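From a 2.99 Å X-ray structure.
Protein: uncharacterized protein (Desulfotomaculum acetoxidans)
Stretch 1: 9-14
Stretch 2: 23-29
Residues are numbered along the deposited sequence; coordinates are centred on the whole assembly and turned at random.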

ATOM      1  N   SER A   9      -3.808   4.361 -20.052  1.00 81.03           N
ATOM      2  CA  SER A   9      -3.029   4.192 -18.843  1.00 74.42           C
ATOM      3  C   SER A   9      -3.296   5.338 -17.887  1.00 76.77           C
ATOM      4  O   SER A   9      -2.517   5.606 -16.973  1.00 86.88           O
ATOM      5  CB  SER A   9      -1.551   4.085 -19.177  1.00 67.10           C
ATOM      6  OG  SER A   9      -1.295   2.850 -19.817  1.00 62.83           O
ATOM      7  N   ASN A  10      -4.422   6.003 -18.100  1.00 64.78           N
ATOM      8  CA  ASN A  10      -4.844   7.056 -17.202  1.00 59.51           C
ATOM      9  C   ASN A  10      -6.050   6.630 -16.386  1.00 53.51           C
ATOM     10  O   ASN A  10      -7.180   7.059 -16.620  1.00 53.67           O
ATOM     11  CB  ASN A  10      -5.081   8.340 -17.980  1.00 59.11           C
ATOM     12  CG  ASN A  10      -3.796   8.927 -18.488  1.00 57.09           C
ATOM     13  OD1 ASN A  10      -3.202   8.409 -19.434  1.00 61.94           O
ATOM     14  ND2 ASN A  10      -3.329   9.993 -17.839  1.00 50.07           N
ATOM     15  N   PHE A  11      -5.780   5.772 -15.414  1.00 48.34           N
ATOM     16  CA  PHE A  11      -6.834   5.131 -14.658  1.00 43.14           C
ATOM     17  C   PHE A  11      -6.306   4.560 -13.352  1.00 39.06           C
ATOM     18  O   PHE A  11      -5.101   4.381 -13.169  1.00 42.52           O
ATOM     19  CB  PHE A  11      -7.444   3.999 -15.488  1.00 39.96           C
ATOM     20  CG  PHE A  11      -6.673   2.705 -15.422  1.00 34.21           C
ATOM     21  CD1 PHE A  11      -6.859   1.816 -14.377  1.00 35.24           C
ATOM     22  CD2 PHE A  11      -5.766   2.376 -16.405  1.00 36.30           C
ATOM     23  CE1 PHE A  11      -6.141   0.626 -14.323  1.00 39.88           C
ATOM     24  CE2 PHE A  11      -5.053   1.181 -16.349  1.00 37.66           C
ATOM     25  CZ  PHE A  11      -5.239   0.310 -15.317  1.00 30.38           C
ATOM     26  N   GLY A  12      -7.228   4.241 -12.460  1.00 30.47           N
ATOM     27  CA  GLY A  12      -6.879   3.659 -11.183  1.00 34.81           C
ATOM     28  C   GLY A  12      -8.005   2.802 -10.642  1.00 42.20           C
ATOM     29  O   GLY A  12      -9.091   2.757 -11.205  1.00 53.65           O
ATOM     30  N   ILE A  13      -7.746   2.128  -9.532  1.00 35.74           N
ATOM     31  CA  ILE A  13      -8.711   1.209  -8.959  1.00 37.40           C
ATOM     32  C   ILE A  13      -8.873   1.487  -7.468  1.00 31.32           C
ATOM     33  O   ILE A  13      -7.911   1.786  -6.793  1.00 33.63           O
ATOM     34  CB  ILE A  13      -8.297  -0.268  -9.215  1.00 41.52           C
ATOM     35  CG1 ILE A  13      -9.272  -1.229  -8.552  1.00 41.66           C
ATOM     36  CG2 ILE A  13      -6.870  -0.559  -8.736  1.00 30.57           C
ATOM     37  CD1 ILE A  13      -8.740  -2.630  -8.515  1.00 46.29           C
ATOM     38  N   VAL A  14     -10.094   1.405  -6.963  1.00 27.01           N
ATOM     39  CA  VAL A  14     -10.340   1.687  -5.560  1.00 29.41           C
ATOM     40  C   VAL A  14     -11.362   0.734  -4.970  1.00 34.05           C
ATOM     41  O   VAL A  14     -12.379   0.422  -5.594  1.00 38.57           O
ATOM     42  CB  VAL A  14     -10.816   3.131  -5.346  1.00 31.19           C
ATOM     43  CG1 VAL A  14     -12.135   3.372  -6.059  1.00 35.68           C
ATOM     44  CG2 VAL A  14     -10.937   3.430  -3.861  1.00 23.02           C
ATOM     45  N   SER A  23     -14.018  -0.225  -8.006  1.00 39.48           N
ATOM     46  CA  SER A  23     -14.253   0.677  -9.127  1.00 34.13           C
ATOM     47  C   SER A  23     -12.950   1.042  -9.813  1.00 35.07           C
ATOM     48  O   SER A  23     -11.920   1.188  -9.172  1.00 44.18           O
ATOM     49  CB  SER A  23     -14.909   1.979  -8.662  1.00 35.58           C
ATOM     50  OG  SER A  23     -16.187   1.758  -8.110  1.00 40.81           O
ATOM     51  N   PHE A  24     -13.009   1.186 -11.127  1.00 27.49           N
ATOM     52  CA  PHE A  24     -11.925   1.751 -11.878  1.00 27.51           C
ATOM     53  C   PHE A  24     -12.393   3.143 -12.191  1.00 40.32           C
ATOM     54  O   PHE A  24     -13.565   3.348 -12.464  1.00 43.46           O
ATOM     55  CB  PHE A  24     -11.712   0.969 -13.154  1.00 25.74           C
ATOM     56  CG  PHE A  24     -11.139  -0.391 -12.939  1.00 29.34           C
ATOM     57  CD1 PHE A  24      -9.775  -0.577 -12.861  1.00 35.63           C
ATOM     58  CD2 PHE A  24     -11.954  -1.490 -12.826  1.00 26.39           C
ATOM     59  CE1 PHE A  24      -9.240  -1.840 -12.683  1.00 37.54           C
ATOM     60  CE2 PHE A  24     -11.418  -2.748 -12.641  1.00 25.81           C
ATOM     61  CZ  PHE A  24     -10.066  -2.922 -12.576  1.00 24.15           C
ATOM     62  N   PHE A  25     -11.484   4.103 -12.125  1.00 45.39           N
ATOM     63  CA  PHE A  25     -11.825   5.495 -12.352  1.00 45.94           C
ATOM     64  C   PHE A  25     -10.747   6.092 -13.255  1.00 55.00           C
ATOM     65  O   PHE A  25      -9.619   5.590 -13.310  1.00 50.96           O
ATOM     66  CB  PHE A  25     -11.899   6.237 -11.009  1.00 33.69           C
ATOM     67  CG  PHE A  25     -10.620   6.200 -10.238  1.00 47.55           C
ATOM     68  CD1 PHE A  25      -9.794   7.306 -10.182  1.00 50.21           C
ATOM     69  CD2 PHE A  25     -10.219   5.043  -9.591  1.00 63.04           C
ATOM     70  CE1 PHE A  25      -8.588   7.266  -9.484  1.00 48.46           C
ATOM     71  CE2 PHE A  25      -9.021   4.996  -8.882  1.00 62.65           C
ATOM     72  CZ  PHE A  25      -8.203   6.111  -8.838  1.00 56.60           C
ATOM     73  N   SER A  26     -11.082   7.148 -13.984  1.00 54.70           N
ATOM     74  CA  SER A  26     -10.063   7.812 -14.770  1.00 46.13           C
ATOM     75  C   SER A  26      -9.387   8.910 -13.959  1.00 50.85           C
ATOM     76  O   SER A  26     -10.046   9.716 -13.298  1.00 50.50           O
ATOM     77  CB  SER A  26     -10.637   8.389 -16.053  1.00 33.62           C
ATOM     78  OG  SER A  26     -10.641   9.804 -16.004  1.00 39.29           O
ATOM     79  N   THR A  27      -8.059   8.894 -14.011  1.00 43.85           N
ATOM     80  CA  THR A  27      -7.180   9.963 -13.571  1.00 40.00           C
ATOM     81  C   THR A  27      -7.471  11.343 -14.200  1.00 48.79           C
ATOM     82  O   THR A  27      -7.174  12.381 -13.601  1.00 48.88           O
ATOM     83  CB  THR A  27      -5.779   9.557 -13.988  1.00 51.30           C
ATOM     84  OG1 THR A  27      -5.428   8.356 -13.295  1.00 53.17           O
ATOM     85  CG2 THR A  27      -4.757  10.666 -13.723  1.00 59.89           C
ATOM     86  N   ASP A  28      -8.050  11.345 -15.404  1.00 54.74           N
ATOM     87  CA  ASP A  28      -8.233  12.560 -16.214  1.00 60.60           C
ATOM     88  C   ASP A  28      -9.548  13.273 -15.959  1.00 57.45           C
ATOM     89  O   ASP A  28      -9.577  14.404 -15.468  1.00 57.19           O
ATOM     90  CB  ASP A  28      -8.215  12.216 -17.708  1.00 70.11           C
ATOM     91  CG  ASP A  28      -6.899  11.624 -18.168  1.00 69.21           C
ATOM     92  OD1 ASP A  28      -5.837  12.250 -17.924  1.00 67.33           O
ATOM     93  OD2 ASP A  28      -6.942  10.527 -18.775  1.00 59.33           O
ATOM     94  N   THR A  29     -10.629  12.608 -16.360  1.00 51.86           N
ATOM     95  CA  THR A  29     -11.984  13.136 -16.253  1.00 54.41           C
ATOM     96  C   THR A  29     -12.493  13.099 -14.827  1.00 60.80           C
ATOM     97  O   THR A  29     -13.306  13.936 -14.424  1.00 61.58           O
ATOM     98  CB  THR A  29     -12.955  12.290 -17.074  1.00 55.67           C
ATOM     99  OG1 THR A  29     -12.473  10.942 -17.128  1.00 50.99           O
ATOM    100  CG2 THR A  29     -13.081  12.831 -18.484  1.00 66.48           C
TER

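Two antiparallel strands lie side by side here, and three residues cover the most surface: Asn-10, Phe-25 and Phe-24.

Phe-25 pairs with Gly-12 through two backbone hydrogen bonds, Gly-12 N to Phe-25 O and Phe-25 N to Gly-12 O, both 2.9 Å. With chi1 near +60° (p), its ring does not stand clear of the sheet but folds back across the neighbouring strand, so that Gly-12 N lies over one face of the ring. Glycine suits this position because it leaves that space empty: an ideal CB on Gly-12 would fall 2.5 Å from Phe-25 CZ, a clash. Farther along the same face of the sheet, Val-14 CG1 approaches Phe-25 CD2 at 4.4 Å. Val-14 is itself paired with Ser-23, its N bonding to Ser-23 O at 2.9 Å and its O accepting from Ser-23 N at 3.0 Å.

Phe-24 points to the other face, where it makes apolar contacts with Ile-13 and Phe-11. Ile-13 CG1 sits over one face of the Phe-24 ring, and Ile-13 CB comes within 3.9 Å of Phe-24 CE1; a branched aliphatic chain packs well against a flat aromatic surface. Phe-11 CD1 meets the edge of that ring, 4.1 Å from Phe-24 CD1. On the backbone, Phe-24 CA lies 3.1 Å from Gly-12 O, a CA-H...O contact usual where, as with Ile-13 and Phe-24, the pair is not hydrogen-bonded.

Asn-10 covers the loop end of the contact. Its backbone O accepts a weak hydrogen bond from Thr-27 N, 3.3 Å away. Its CA-to-CB bond points toward the second stretch, and the end of Asp-28 comes in to meet it, with Asp-28 OD2 3.0 Å from Asn-10 CB. A polar residue suits this partly exposed place, and Asn-10 OD1 is hydrogen-bonded elsewhere in the structure.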